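Local coordinates for protein O-methyltransferase family 2 (Planctopirus limnophila, PDB 5I2H) that probably transfers a methyl group from S-adenosyl-L-methionine to an oxygen of a small-molecule acceptor, and here binds the flavone apigenin as a two-chain assembly, at residues Asp8-Pro13 with Val214-Pro219; Leu32-Val37 with Ala117-Leu122; Ile45-Pro50 with Ile88-Leu93; Trp170-Arg175 with Gly208-Ala213. One frame throughout, in Å; residues are numbered along the deposited sequence. Where two conformers were deposited one is given.

Contact 1: Asp8-Pro13 with Val214-Pro219; sequences DALRFP and VLQKYP
The carboxamide of Q216 reaches out from the end of helix 209-217 and takes hold of the backbone of the N-terminal arm. Its chain is extended beyond CG, so OE1 arrives at A9 N, which donates a bond of 2.9 Å to it at an N-H...O angle of 154°. The donor sits above the carbonyl plane, 31° out of it. A9 suits the spot because its methyl is small enough to lie beside the amide, CB at 3.5 Å from Q216 OE1. The close packing continues with L10, which slides past Q216 in the opposite direction. L10 CD1 rests 3.8 Å from K217 N, while CD2 meets K217 CB. A branched, apolar side chain can thus cover the last helical turn, just before Y218 leaves helical geometry.

The solvent side is looser and polar. A water donates to Q216 OE1 at 2.7 Å and to D8 OD1, linking two acceptors that cannot bond each other directly. D8 OD1 also accepts from L10 N at 2.9 Å and from R11 N, forming an Asx turn and an Asx motif that fix the local course of the chain at D8-R11. Replacing Q216 with an alanine would lose the bonds to A9 N and K7 O, and with them probably the polar hold on the arm, as well as the link to T242 O. With OE1 accepting twice and NE2 donating twice, the neutral amide has both its ends committed, which defines its rotation and ties the arm to the Rossmann-like methyltransferase domain.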
# COMPACT_ATOMS: atom_id res chain seq x y z
N ASP A 8 12.22 14.20 28.01
CA ASP A 8 11.15 15.16 27.76
C ASP A 8 10.01 14.49 26.99
O ASP A 8 10.18 14.15 25.81
CB ASP A 8 11.72 16.34 26.98
CG ASP A 8 10.72 17.49 26.78
OD1 ASP A 8 9.51 17.35 27.04
OD2 ASP A 8 11.20 18.57 26.37
N ALA A 9 8.85 14.30 27.62
CA ALA A 9 7.71 13.67 26.96
C ALA A 9 6.72 14.70 26.41
O ALA A 9 5.67 14.31 25.87
CB ALA A 9 6.97 12.71 27.91
N LEU A 10 7.04 16.00 26.52
CA LEU A 10 6.13 17.05 26.07
C LEU A 10 6.55 17.72 24.78
O LEU A 10 5.71 18.34 24.11
CB LEU A 10 5.98 18.14 27.15
CG LEU A 10 5.31 17.63 28.43
CD1 LEU A 10 5.30 18.72 29.49
CD2 LEU A 10 3.88 17.10 28.18
N ARG A 11 7.83 17.64 24.41
CA ARG A 11 8.27 18.28 23.18
C ARG A 11 7.59 17.61 21.99
O ARG A 11 7.58 16.37 21.89
CB ARG A 11 9.78 18.20 23.05
CG ARG A 11 10.30 18.85 21.78
CD ARG A 11 11.15 20.08 22.08
NE ARG A 11 12.51 19.74 22.48
CZ ARG A 11 13.59 19.92 21.74
NH1 ARG A 11 14.79 19.59 22.21
NH2 ARG A 11 13.48 20.43 20.52
N PHE A 12 7.04 18.42 21.09
CA PHE A 12 6.40 17.87 19.90
C PHE A 12 7.45 17.26 18.97
O PHE A 12 8.57 17.77 18.88
CB PHE A 12 5.63 18.94 19.13
CG PHE A 12 4.56 19.61 19.93
CD1 PHE A 12 3.65 18.87 20.69
CD2 PHE A 12 4.46 20.99 19.94
CE1 PHE A 12 2.65 19.49 21.42
CE2 PHE A 12 3.47 21.63 20.67
CZ PHE A 12 2.56 20.88 21.42
N PRO A 13 7.14 16.18 18.26
CA PRO A 13 8.12 15.64 17.32
C PRO A 13 8.39 16.64 16.21
O PRO A 13 7.51 17.44 15.84
CB PRO A 13 7.45 14.36 16.80
CG PRO A 13 6.09 14.40 17.22
CD PRO A 13 5.92 15.37 18.35
N VAL A 214 1.20 13.23 30.37
CA VAL A 214 0.23 14.02 31.14
C VAL A 214 0.82 14.41 32.49
O VAL A 214 0.68 15.56 32.94
CB VAL A 214 -1.08 13.22 31.29
CG1 VAL A 214 -2.01 13.89 32.31
CG2 VAL A 214 -1.75 13.11 29.92
N LEU A 215 1.53 13.49 33.14
CA LEU A 215 2.08 13.82 34.45
C LEU A 215 3.18 14.88 34.36
O LEU A 215 3.35 15.65 35.32
CB LEU A 215 2.65 12.57 35.14
CG LEU A 215 1.63 11.51 35.55
CD1 LEU A 215 2.34 10.33 36.28
CD2 LEU A 215 0.48 12.08 36.38
N GLN A 216 3.96 14.92 33.27
CA GLN A 216 4.90 16.04 33.11
C GLN A 216 4.17 17.35 32.89
O GLN A 216 4.63 18.41 33.35
CB GLN A 216 5.88 15.78 31.96
CG GLN A 216 6.80 14.59 32.16
CD GLN A 216 7.91 14.60 31.14
OE1 GLN A 216 7.79 15.28 30.11
NE2 GLN A 216 9.00 13.88 31.41
N LYS A 217 3.04 17.32 32.20
CA LYS A 217 2.29 18.55 31.98
C LYS A 217 1.62 19.04 33.25
O LYS A 217 1.48 20.26 33.45
CB LYS A 217 1.24 18.32 30.90
CG LYS A 217 0.39 19.57 30.68
CD LYS A 217 -0.25 19.58 29.36
CE LYS A 217 -0.57 21.04 28.98
NZ LYS A 217 0.65 21.82 28.56
N TYR A 218 1.20 18.12 34.12
CA TYR A 218 0.38 18.42 35.29
C TYR A 218 1.13 17.90 36.51
O TYR A 218 0.89 16.77 36.97
CB TYR A 218 -1.00 17.79 35.17
CG TYR A 218 -1.89 18.41 34.11
CD1 TYR A 218 -2.48 19.65 34.31
CD2 TYR A 218 -2.14 17.74 32.92
CE1 TYR A 218 -3.31 20.21 33.36
CE2 TYR A 218 -2.97 18.29 31.96
CZ TYR A 218 -3.55 19.52 32.18
OH TYR A 218 -4.38 20.07 31.22
N PRO A 219 2.04 18.69 37.07
CA PRO A 219 2.89 18.20 38.18
C PRO A 219 2.13 17.81 39.45
O PRO A 219 2.70 17.12 40.31
CB PRO A 219 3.81 19.40 38.44
CG PRO A 219 3.77 20.21 37.19
CD PRO A 219 2.40 20.05 36.63
O HOH W 1 8.91 17.75 30.09

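Contact 2: Leu32-Val37 with Ala117-Leu122; sequences LLAASV and AGTLAL. With EDO (1,2-ethanediol), chain D.
L32 O is gripped by two donors from the same residue: S36 N bonds it at 2.9 Å as part of the helix, and S36 OG at 2.7 Å. The serine hydroxyl is thereby folded back onto its own helix, which satisfies a buried polar group. Segments 32-37 and 117-122, on helices 26-39 and 117-128, cross at -61°, with their axes 8.8 Å apart. At this spacing A34 and A35 leave room for the T119 side chain to come in against the helix backbone. With OG1 anti to the carbonyl carbon, T119 CG2 projects anti to the backbone N and reaches 3.7 Å from A35 N. A34 CB fits against both branches, 3.6 Å from T119 OG1, whose hydroxyl is bonded to A113 O and S116 OG. Helix 26-39 belongs to the dimerisation domain of the O-methyltransferase family, related to helix-turn-helix folds, and L33 and A117 pack on L23 and A117 of the second subunit. One turn beyond T119, L122 (CG anti to the backbone N) lays CD2 over segment 32-37, 3.7 Å from L32 N and against A35 CB. A117 N donates to O1 of an ethanediol at 2.8 Å, probably carried over from the crystallisation liquor.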
# COMPACT_ATOMS: atom_id res chain seq x y z
N LEU A 32 -6.61 -7.21 0.30
CA LEU A 32 -8.06 -7.13 0.22
C LEU A 32 -8.54 -7.19 -1.23
O LEU A 32 -9.57 -7.80 -1.53
CB LEU A 32 -8.59 -5.87 0.91
CG LEU A 32 -10.14 -5.81 0.96
CD1 LEU A 32 -10.75 -6.96 1.75
CD2 LEU A 32 -10.60 -4.54 1.59
N LEU A 33 -7.78 -6.58 -2.15
CA LEU A 33 -8.11 -6.67 -3.57
C LEU A 33 -8.07 -8.11 -4.05
O LEU A 33 -9.02 -8.61 -4.67
CB LEU A 33 -7.16 -5.80 -4.42
CG LEU A 33 -7.52 -4.32 -4.37
CD1 LEU A 33 -6.35 -3.50 -4.92
CD2 LEU A 33 -8.83 -4.02 -5.12
N ALA A 34 -6.96 -8.81 -3.75
CA ALA A 34 -6.82 -10.20 -4.20
C ALA A 34 -7.85 -11.11 -3.53
O ALA A 34 -8.42 -11.99 -4.18
CB ALA A 34 -5.39 -10.71 -3.95
N ALA A 35 -8.08 -10.92 -2.22
CA ALA A 35 -9.11 -11.72 -1.53
C ALA A 35 -10.48 -11.49 -2.17
O ALA A 35 -11.24 -12.44 -2.38
CB ALA A 35 -9.15 -11.35 -0.04
N SER A 36 -10.80 -10.24 -2.48
CA SER A 36 -12.15 -9.91 -2.95
C SER A 36 -12.38 -10.37 -4.38
O SER A 36 -13.48 -10.84 -4.72
CB SER A 36 -12.38 -8.42 -2.83
OG SER A 36 -12.25 -8.05 -1.48
N VAL A 37 -11.36 -10.24 -5.23
CA VAL A 37 -11.50 -10.68 -6.63
C VAL A 37 -11.43 -12.19 -6.73
O VAL A 37 -12.31 -12.83 -7.35
CB VAL A 37 -10.41 -10.02 -7.50
CG1 VAL A 37 -10.37 -10.67 -8.92
CG2 VAL A 37 -10.60 -8.53 -7.58
N ALA A 117 1.15 -15.45 0.50
CA ALA A 117 0.92 -15.79 1.90
C ALA A 117 0.05 -14.73 2.58
O ALA A 117 -0.85 -15.06 3.37
CB ALA A 117 2.26 -15.94 2.63
N GLY A 118 0.27 -13.45 2.27
CA GLY A 118 -0.54 -12.40 2.85
C GLY A 118 -2.01 -12.49 2.45
O GLY A 118 -2.90 -12.34 3.28
N THR A 119 -2.28 -12.72 1.16
CA THR A 119 -3.67 -12.83 0.74
C THR A 119 -4.33 -14.04 1.39
O THR A 119 -5.44 -13.93 1.92
CB THR A 119 -3.75 -12.95 -0.79
OG1 THR A 119 -3.20 -11.75 -1.34
CG2 THR A 119 -5.20 -13.09 -1.22
N LEU A 120 -3.67 -15.20 1.34
CA LEU A 120 -4.25 -16.40 1.96
C LEU A 120 -4.52 -16.20 3.45
O LEU A 120 -5.54 -16.67 3.96
CB LEU A 120 -3.32 -17.60 1.75
CG LEU A 120 -3.16 -17.98 0.28
CD1 LEU A 120 -2.14 -19.11 0.15
CD2 LEU A 120 -4.55 -18.41 -0.26
N ALA A 121 -3.60 -15.52 4.16
CA ALA A 121 -3.81 -15.26 5.58
C ALA A 121 -5.05 -14.41 5.79
O ALA A 121 -5.85 -14.66 6.71
CB ALA A 121 -2.58 -14.58 6.19
N LEU A 122 -5.22 -13.37 4.97
CA LEU A 122 -6.37 -12.50 5.16
C LEU A 122 -7.65 -13.24 4.84
O LEU A 122 -8.65 -13.08 5.55
CB LEU A 122 -6.23 -11.23 4.32
CG LEU A 122 -7.45 -10.30 4.37
CD1 LEU A 122 -7.64 -9.72 5.75
CD2 LEU A 122 -7.34 -9.16 3.33
C1 EDO D . 4.57 -14.62 -0.02
O1 EDO D . 3.64 -15.48 -0.68
C2 EDO D . 4.97 -13.43 -0.86
O2 EDO D . 3.91 -12.46 -0.77

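Contact 3: Ile45-Pro50 with Ile88-Leu93; sequences ILNESP and IDLTPL
Beyond helix 42-48 the chain turns through S49 into an extended course at P50, where its CA comes within 4.5 Å of D89 CA. The facing segment is the strand 88-90, which pairs antiparallel with strand 80-82 before T91, at the N-cap of helix 92-97, whose OG1 bond to A94 N is weak. The hairpin is consistent with the wing of a winged-helix dimerisation domain, and I88 is also backbone-bonded to L51, just beyond P50. Proline, which has no N-H to offer, makes its closest backbone approach through carbon: P50 CA lies 3.2 Å from I88 O in a CA-H...O contact.

On the buried side L46 has the largest share of the helix's contact with the strand. With CG anti to the carbonyl carbon and chi2 168°, L46 turns CD2 to I88 O and CD1 obliquely across to I88 CG2 at 4.1 Å. L46 CB takes L90 CD2 at 3.8 Å, while the other branch of L90, CD1, reaches 3.6 Å from N47 CA. Branched leucines suit this wedge, which L80 also touches, because each can turn its two methyls to different partners. At the more open edge the P50 ring lies side by side with the carboxylate of D89, CG to CG at 3.7 Å. D89 OD1 forms a salt bridge with R95 NH2 and accepts from a water at 2.6 Å, and that same water donates to L46 O at 2.8 Å.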
# COMPACT_ATOMS: atom_id res chain seq x y z
N ILE A 45 -20.56 -10.94 -7.42
CA ILE A 45 -21.82 -11.07 -6.69
C ILE A 45 -22.59 -9.75 -6.72
O ILE A 45 -23.77 -9.71 -7.08
CB ILE A 45 -21.56 -11.55 -5.26
CG1 ILE A 45 -21.11 -13.01 -5.29
CG2 ILE A 45 -22.80 -11.34 -4.39
CD1 ILE A 45 -20.61 -13.53 -3.96
N LEU A 46 -21.93 -8.65 -6.36
CA LEU A 46 -22.67 -7.40 -6.25
C LEU A 46 -23.04 -6.83 -7.62
O LEU A 46 -24.00 -6.05 -7.71
CB LEU A 46 -21.85 -6.40 -5.43
CG LEU A 46 -21.93 -6.63 -3.91
CD1 LEU A 46 -20.87 -5.79 -3.23
CD2 LEU A 46 -23.29 -6.24 -3.36
N ASN A 47 -22.34 -7.24 -8.67
CA ASN A 47 -22.71 -6.82 -10.02
C ASN A 47 -24.13 -7.24 -10.38
O ASN A 47 -24.80 -6.56 -11.16
CB ASN A 47 -21.76 -7.41 -11.04
CG ASN A 47 -22.12 -7.00 -12.44
OD1 ASN A 47 -22.39 -7.85 -13.30
ND2 ASN A 47 -22.20 -5.68 -12.66
N GLU A 48 -24.59 -8.37 -9.84
CA GLU A 48 -25.94 -8.82 -10.10
C GLU A 48 -26.97 -7.82 -9.62
O GLU A 48 -27.99 -7.60 -10.28
CB GLU A 48 -26.20 -10.14 -9.40
CG GLU A 48 -25.26 -11.23 -9.74
CD GLU A 48 -25.84 -12.58 -9.34
OE1 GLU A 48 -27.08 -12.71 -9.37
OE2 GLU A 48 -25.05 -13.48 -8.96
N SER A 49 -26.74 -7.25 -8.44
CA SER A 49 -27.73 -6.41 -7.77
C SER A 49 -27.14 -5.87 -6.48
O SER A 49 -26.36 -6.56 -5.80
CB SER A 49 -29.00 -7.21 -7.48
OG SER A 49 -29.56 -6.78 -6.27
N PRO A 50 -27.48 -4.64 -6.10
CA PRO A 50 -27.08 -4.15 -4.77
C PRO A 50 -27.67 -5.05 -3.69
O PRO A 50 -28.73 -5.64 -3.85
CB PRO A 50 -27.67 -2.73 -4.72
CG PRO A 50 -28.05 -2.39 -6.08
CD PRO A 50 -28.27 -3.65 -6.85
N ILE A 88 -25.55 -1.86 -0.49
CA ILE A 88 -24.17 -1.81 -0.95
C ILE A 88 -24.15 -2.13 -2.44
O ILE A 88 -24.71 -3.15 -2.86
CB ILE A 88 -23.28 -2.79 -0.16
CG1 ILE A 88 -23.36 -2.50 1.35
CG2 ILE A 88 -21.83 -2.73 -0.67
CD1 ILE A 88 -23.01 -3.69 2.21
N ASP A 89 -23.51 -1.27 -3.23
CA ASP A 89 -23.45 -1.46 -4.69
C ASP A 89 -22.02 -1.26 -5.21
O ASP A 89 -21.17 -0.67 -4.55
CB ASP A 89 -24.39 -0.48 -5.40
CG ASP A 89 -24.74 -0.91 -6.81
OD1 ASP A 89 -24.36 -2.04 -7.25
OD2 ASP A 89 -25.42 -0.12 -7.48
N LEU A 90 -21.78 -1.73 -6.44
CA LEU A 90 -20.52 -1.41 -7.10
C LEU A 90 -20.51 0.04 -7.56
O LEU A 90 -21.55 0.59 -7.93
CB LEU A 90 -20.29 -2.30 -8.32
CG LEU A 90 -20.26 -3.80 -8.09
CD1 LEU A 90 -19.95 -4.53 -9.42
CD2 LEU A 90 -19.23 -4.14 -7.00
N THR A 91 -19.32 0.66 -7.57
CA THR A 91 -19.10 1.87 -8.34
C THR A 91 -18.79 1.49 -9.79
O THR A 91 -18.42 0.35 -10.08
CB THR A 91 -17.93 2.67 -7.78
OG1 THR A 91 -16.77 1.86 -7.94
CG2 THR A 91 -18.12 2.99 -6.29
N PRO A 92 -18.90 2.44 -10.71
CA PRO A 92 -18.52 2.15 -12.09
C PRO A 92 -17.11 1.63 -12.22
O PRO A 92 -16.85 0.73 -13.02
CB PRO A 92 -18.71 3.50 -12.80
CG PRO A 92 -19.80 4.17 -12.02
CD PRO A 92 -19.59 3.74 -10.58
N LEU A 93 -16.18 2.16 -11.41
CA LEU A 93 -14.81 1.70 -11.47
C LEU A 93 -14.71 0.20 -11.22
O LEU A 93 -14.04 -0.52 -11.97
CB LEU A 93 -13.97 2.49 -10.47
CG LEU A 93 -12.48 2.22 -10.41
CD1 LEU A 93 -11.85 2.77 -11.67
CD2 LEU A 93 -11.88 2.86 -9.13
O HOH W 2 -25.29 -3.87 -8.91

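Contact 4: Trp170-Arg175 with Gly208-Ala213; sequences WNVAPR and GIYTMA
I209 and W170 meet at about a right angle, the isoleucine standing over one face of the indole. I209 CD1 lies 3.7 Å from the centroid of the five-membered ring and 23° off the normal, a CH-pi contact, while I209 CG2 rests over the six-membered ring, 3.7 Å from W170 CE3. The broad flat indole suits this place by offering one face to both branches. An alanine in place of W170 would remove the indole face under CD1 and CG2 and probably leave I209 less well covered on that side. Y210 is turned differently: its ring presents its edge to V172, CG1 lying near the ring plane and V172 CB at 3.5 Å from Y210 OH. Between the two sits A173, whose CB touches Y210 CD1 at 3.7 Å and I209 CG2; alanine suits this spot, A173 CB also being 4.0 Å from A213 CB. Helix 209-217 belongs to the Rossmann-like methyltransferase domain, and helix 154-179 packs against it, segments 170-175 and 209-213 crossing at -37° with axes 8.6 Å apart. Helix 229-241 closes over the group with L238 against W170 and I209, and on the sheet side Y210 packs on L267 and S269 of strand 265-269.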
# COMPACT_ATOMS: atom_id res chain seq x y z
N TRP A 170 5.51 7.67 21.62
CA TRP A 170 6.39 8.83 21.79
C TRP A 170 6.06 9.92 20.78
O TRP A 170 6.26 11.11 21.05
CB TRP A 170 7.87 8.46 21.66
CG TRP A 170 8.41 7.60 22.76
CD1 TRP A 170 8.93 6.33 22.63
CD2 TRP A 170 8.51 7.93 24.17
NE1 TRP A 170 9.30 5.85 23.86
CE2 TRP A 170 9.08 6.81 24.82
CE3 TRP A 170 8.16 9.06 24.95
CZ2 TRP A 170 9.32 6.78 26.22
CZ3 TRP A 170 8.41 9.04 26.32
CH2 TRP A 170 8.97 7.91 26.93
N ASN A 171 5.55 9.54 19.60
CA ASN A 171 5.17 10.55 18.62
C ASN A 171 3.85 11.23 18.93
O ASN A 171 3.66 12.38 18.52
CB ASN A 171 5.09 9.94 17.22
CG ASN A 171 6.45 9.80 16.58
OD1 ASN A 171 6.94 10.75 15.94
ND2 ASN A 171 7.12 8.65 16.80
N VAL A 172 2.91 10.55 19.58
CA VAL A 172 1.56 11.08 19.75
C VAL A 172 1.33 11.62 21.16
O VAL A 172 0.55 12.56 21.35
CB VAL A 172 0.50 10.00 19.42
CG1 VAL A 172 -0.94 10.59 19.58
CG2 VAL A 172 0.73 9.45 17.98
N ALA A 173 1.99 11.03 22.17
CA ALA A 173 1.71 11.46 23.54
C ALA A 173 1.95 12.96 23.76
O ALA A 173 1.16 13.57 24.50
CB ALA A 173 2.52 10.63 24.55
N PRO A 174 2.95 13.62 23.13
CA PRO A 174 3.08 15.08 23.33
C PRO A 174 1.84 15.86 22.89
O PRO A 174 1.42 16.81 23.58
CB PRO A 174 4.30 15.45 22.48
CG PRO A 174 5.15 14.17 22.46
CD PRO A 174 4.11 13.06 22.39
N ARG A 175 1.26 15.49 21.74
CA ARG A 175 0.00 16.10 21.31
C ARG A 175 -1.10 15.79 22.30
O ARG A 175 -1.84 16.69 22.74
CB ARG A 175 -0.39 15.58 19.93
CG ARG A 175 0.58 15.88 18.84
CD ARG A 175 0.68 17.35 18.59
NE ARG A 175 1.82 17.67 17.74
CZ ARG A 175 2.15 18.92 17.45
NH1 ARG A 175 1.42 19.92 17.95
NH2 ARG A 175 3.18 19.17 16.67
N GLY A 208 2.54 3.04 29.09
CA GLY A 208 2.12 4.12 29.98
C GLY A 208 2.62 5.49 29.56
O GLY A 208 2.53 6.47 30.34
N ILE A 209 3.14 5.59 28.34
CA ILE A 209 3.78 6.82 27.87
C ILE A 209 2.79 7.97 27.84
O ILE A 209 3.16 9.12 28.15
CB ILE A 209 4.42 6.55 26.50
CG1 ILE A 209 5.69 5.70 26.70
CG2 ILE A 209 4.79 7.85 25.78
CD1 ILE A 209 6.17 5.07 25.40
N TYR A 210 1.53 7.71 27.46
CA TYR A 210 0.57 8.81 27.43
C TYR A 210 0.38 9.40 28.82
O TYR A 210 0.28 10.63 28.97
CB TYR A 210 -0.77 8.36 26.86
CG TYR A 210 -0.67 8.05 25.37
CD1 TYR A 210 -0.81 9.05 24.42
CD2 TYR A 210 -0.43 6.76 24.92
CE1 TYR A 210 -0.70 8.77 23.06
CE2 TYR A 210 -0.33 6.47 23.56
CZ TYR A 210 -0.48 7.48 22.63
OH TYR A 210 -0.37 7.21 21.28
N THR A 211 0.30 8.53 29.84
CA THR A 211 0.15 9.01 31.21
C THR A 211 1.40 9.75 31.67
O THR A 211 1.28 10.79 32.33
CB THR A 211 -0.15 7.83 32.13
OG1 THR A 211 -1.40 7.26 31.73
CG2 THR A 211 -0.25 8.27 33.59
N MSE A 212 2.59 9.25 31.32
CA MSE A 212 3.82 9.95 31.71
C MSE A 212 3.86 11.36 31.12
O MSE A 212 4.25 12.30 31.82
CB MSE A 212 5.06 9.16 31.32
CG MSE A 212 5.10 7.81 32.01
SE MSE A 212 6.45 6.73 31.17
CE MSE A 212 5.74 5.04 31.86
N ALA A 213 3.44 11.53 29.86
CA ALA A 213 3.38 12.89 29.30
C ALA A 213 2.40 13.76 30.08
O ALA A 213 2.70 14.91 30.42
CB ALA A 213 3.02 12.84 27.82

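Overall arrangement
From the N terminus, the arm 8-13 meets helix 209-217 in contact 1, closing a loop of about 200 residues that encloses the other three contacts. Within it, contact 2 joins helix 26-39 to helix 117-128, and contact 3, inside that smaller loop, binds helix 42-48 to the hairpin of the dimerisation domain. Contact 4 follows in series, linking helix 154-179 to helix 209-217; no contact crosses another. Contacts 1 and 4 share that last helix and touch, R11 O lying 3.3 Å from P174 CG. Contacts 2 and 3 lie on the opposite side of the chain's centre, and all four reach the second subunit.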